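Putative Killer protein (Pseudomonas putida, PDB 6F8S) is probably a HigB-like toxin of a type II toxin-antitoxin pair, from the RelE family, whose members typically cleave messenger RNA on the ribosome. Local coordinates at residues Trp78-Thr83 / Val92-Tyr97. Numbering follows the deposited sequence.
Sequences WRLCFT and VEIVDY
W78 reaches across to the neighbouring segment with its indole, and I94 and D96 receive it. Its CB carries CG beside the backbone N, anti to the carbonyl carbon (chi1 -65°), and from there the benzo part of the indole comes alongside I94 and D96. CE3 lies near V95 O and D96 CB, CZ3 meets I94 CD1 at 3.7 Å and stands 3.5 Å from D96 CB, and CH2 at the tip still borders D96 CB. That CB sits over one ring face, offset toward the rim, 3.8 Å from the centroid of the six-membered ring in a CH-pi contact. A broad, flat side chain suits this place because it can meet an apolar branch and a methylene together; D96 OD2 is hydrogen-bonded to Q77.

Farther along, two hydrogen-bonded pairs tie the backbones. R79 N donates to V95 O at 3.1 Å and V95 N to R79 O; C81 and E93 exchange a second such pair of hydrogen bonds.

Between them sits the non-hydrogen-bonded pair L80-I94. L80 CD2 lies 3.8 Å from V92 CG1 and 3.9 Å from I94 CG2, an aliphatic patch whose L80 and V92 also touch helix 31-44, on K38 and L42. On the other face C81 SG touches V95 CG2 at 4.0 Å, a small thiol against a beta-branched residue. There the extended chain of R79 carries its charged end to partners beyond the hairpin, NH1 hydrogen-bonded to S71 OG and NH2 to R58 O.

The strands run antiparallel at 144°, a twisted beta hairpin whose first strand lies between 69-73 and 88-95 in the antiparallel sheet of this chain, with helix 31-44 packed on one face, consistent with a RelE-like toxin fold.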
loop_
_atom_site.group_PDB
_atom_site.type_symbol
_atom_site.label_atom_id
_atom_site.label_comp_id
_atom_site.label_asym_id
_atom_site.label_seq_id
_atom_site.Cartn_x
_atom_site.Cartn_y
_atom_site.Cartn_z
ATOM N N TRP B 78 19.750 6.347 20.520
ATOM C CA TRP B 78 19.592 6.676 19.103
ATOM C C TRP B 78 18.190 7.078 18.724
ATOM O O TRP B 78 17.213 6.475 19.181
ATOM C CB TRP B 78 19.989 5.496 18.227
ATOM C CG TRP B 78 21.424 5.139 18.309
ATOM C CD1 TRP B 78 21.951 4.082 18.961
ATOM C CD2 TRP B 78 22.525 5.838 17.707
ATOM N NE1 TRP B 78 23.313 4.069 18.808
ATOM C CE2 TRP B 78 23.692 5.138 18.044
ATOM C CE3 TRP B 78 22.632 6.988 16.918
ATOM C CZ2 TRP B 78 24.961 5.545 17.621
ATOM C CZ3 TRP B 78 23.892 7.391 16.496
ATOM C CH2 TRP B 78 25.040 6.674 16.857
ATOM N N ARG B 79 18.116 8.085 17.855
ATOM C CA ARG B 79 16.870 8.534 17.268
ATOM C C ARG B 79 16.991 8.699 15.762
ATOM O O ARG B 79 18.018 9.153 15.256
ATOM C CB ARG B 79 16.434 9.857 17.885
ATOM C CG ARG B 79 15.776 9.693 19.231
ATOM C CD ARG B 79 15.453 11.033 19.864
ATOM N NE ARG B 79 14.458 10.836 20.907
ATOM C CZ ARG B 79 13.148 10.980 20.728
ATOM N NH1 ARG B 79 12.667 11.359 19.550
ATOM N NH2 ARG B 79 12.319 10.756 21.732
ATOM N N LEU B 80 15.921 8.344 15.054
ATOM C CA LEU B 80 15.795 8.645 13.631
ATOM C C LEU B 80 15.252 10.053 13.419
ATOM O O LEU B 80 14.141 10.331 13.807
ATOM C CB LEU B 80 14.886 7.623 12.950
ATOM C CG LEU B 80 15.553 6.263 12.769
ATOM C CD1 LEU B 80 14.520 5.168 12.623
ATOM C CD2 LEU B 80 16.490 6.295 11.559
ATOM N N CYS B 81 16.058 10.933 12.830
ATOM C CA CYS B 81 15.617 12.266 12.395
ATOM C C CYS B 81 15.114 12.187 10.959
ATOM O O CYS B 81 15.595 11.370 10.175
ATOM C CB CYS B 81 16.756 13.302 12.487
ATOM S SG CYS B 81 16.711 14.431 13.919
ATOM N N PHE B 82 14.153 13.043 10.618
ATOM C CA PHE B 82 13.607 13.097 9.256
ATOM C C PHE B 82 12.773 14.354 9.031
ATOM O O PHE B 82 12.346 15.027 9.984
ATOM C CB PHE B 82 12.734 11.871 8.962
ATOM C CG PHE B 82 11.488 11.805 9.817
ATOM C CD1 PHE B 82 11.505 11.169 11.048
ATOM C CD2 PHE B 82 10.313 12.401 9.401
ATOM C CE1 PHE B 82 10.358 11.125 11.845
ATOM C CE2 PHE B 82 9.174 12.360 10.192
ATOM C CZ PHE B 82 9.202 11.720 11.417
ATOM N N THR B 83 12.513 14.641 7.762
ATOM C CA THR B 83 11.565 15.684 7.418
ATOM C C THR B 83 10.284 15.090 6.821
ATOM O O THR B 83 10.320 14.219 5.945
ATOM C CB THR B 83 12.158 16.694 6.431
ATOM O OG1 THR B 83 13.510 16.990 6.806
ATOM C CG2 THR B 83 11.303 17.979 6.406
ATOM N N VAL B 92 16.136 10.978 5.990
ATOM C CA VAL B 92 16.193 10.197 7.217
ATOM C C VAL B 92 17.650 10.061 7.701
ATOM O O VAL B 92 18.531 9.671 6.943
ATOM C CB VAL B 92 15.550 8.825 7.001
ATOM C CG1 VAL B 92 15.581 8.023 8.261
ATOM C CG2 VAL B 92 14.104 9.016 6.525
ATOM N N GLU B 93 17.898 10.437 8.953
ATOM C CA GLU B 93 19.228 10.400 9.522
ATOM C C GLU B 93 19.192 9.733 10.887
ATOM O O GLU B 93 18.128 9.541 11.468
ATOM C CB GLU B 93 19.794 11.810 9.657
ATOM C CG GLU B 93 19.423 12.722 8.500
ATOM C CD GLU B 93 19.569 14.205 8.825
ATOM O OE1 GLU B 93 19.945 14.543 9.984
ATOM O OE2 GLU B 93 19.267 15.021 7.917
ATOM N N ILE B 94 20.354 9.367 11.409
ATOM C CA ILE B 94 20.405 8.997 12.813
ATOM C C ILE B 94 21.127 10.120 13.556
ATOM O O ILE B 94 21.997 10.807 13.005
ATOM C CB ILE B 94 21.093 7.628 13.061
ATOM C CG1 ILE B 94 22.538 7.639 12.577
ATOM C CG2 ILE B 94 20.299 6.496 12.389
ATOM C CD1 ILE B 94 23.295 6.421 12.987
ATOM N N VAL B 95 20.704 10.339 14.793
ATOM C CA VAL B 95 21.297 11.340 15.656
ATOM C C VAL B 95 21.394 10.722 17.037
ATOM O O VAL B 95 20.466 10.041 17.478
ATOM C CB VAL B 95 20.461 12.645 15.697
ATOM C CG1 VAL B 95 20.944 13.564 16.806
ATOM C CG2 VAL B 95 20.543 13.372 14.371
ATOM N N ASP B 96 22.518 10.935 17.707
ATOM C CA ASP B 96 22.655 10.538 19.099
ATOM C C ASP B 96 22.913 11.788 19.935
ATOM O O ASP B 96 24.034 12.287 19.968
ATOM C CB ASP B 96 23.780 9.497 19.246
ATOM C CG ASP B 96 24.294 9.348 20.684
ATOM O OD1 ASP B 96 23.542 9.591 21.660
ATOM O OD2 ASP B 96 25.474 8.965 20.832
ATOM N N TYR B 97 21.870 12.302 20.582
ATOM C CA TYR B 97 22.015 13.355 21.585
ATOM C C TYR B 97 22.480 12.769 22.918
ATOM O O TYR B 97 21.690 12.072 23.562
ATOM C CB TYR B 97 20.687 14.077 21.843
ATOM C CG TYR B 97 20.015 14.717 20.655
ATOM C CD1 TYR B 97 20.268 16.040 20.315
ATOM C CD2 TYR B 97 19.078 14.009 19.904
ATOM C CE1 TYR B 97 19.634 16.634 19.236
ATOM C CE2 TYR B 97 18.432 14.590 18.830
ATOM C CZ TYR B 97 18.712 15.899 18.494
ATOM O OH TYR B 97 18.046 16.447 17.414
#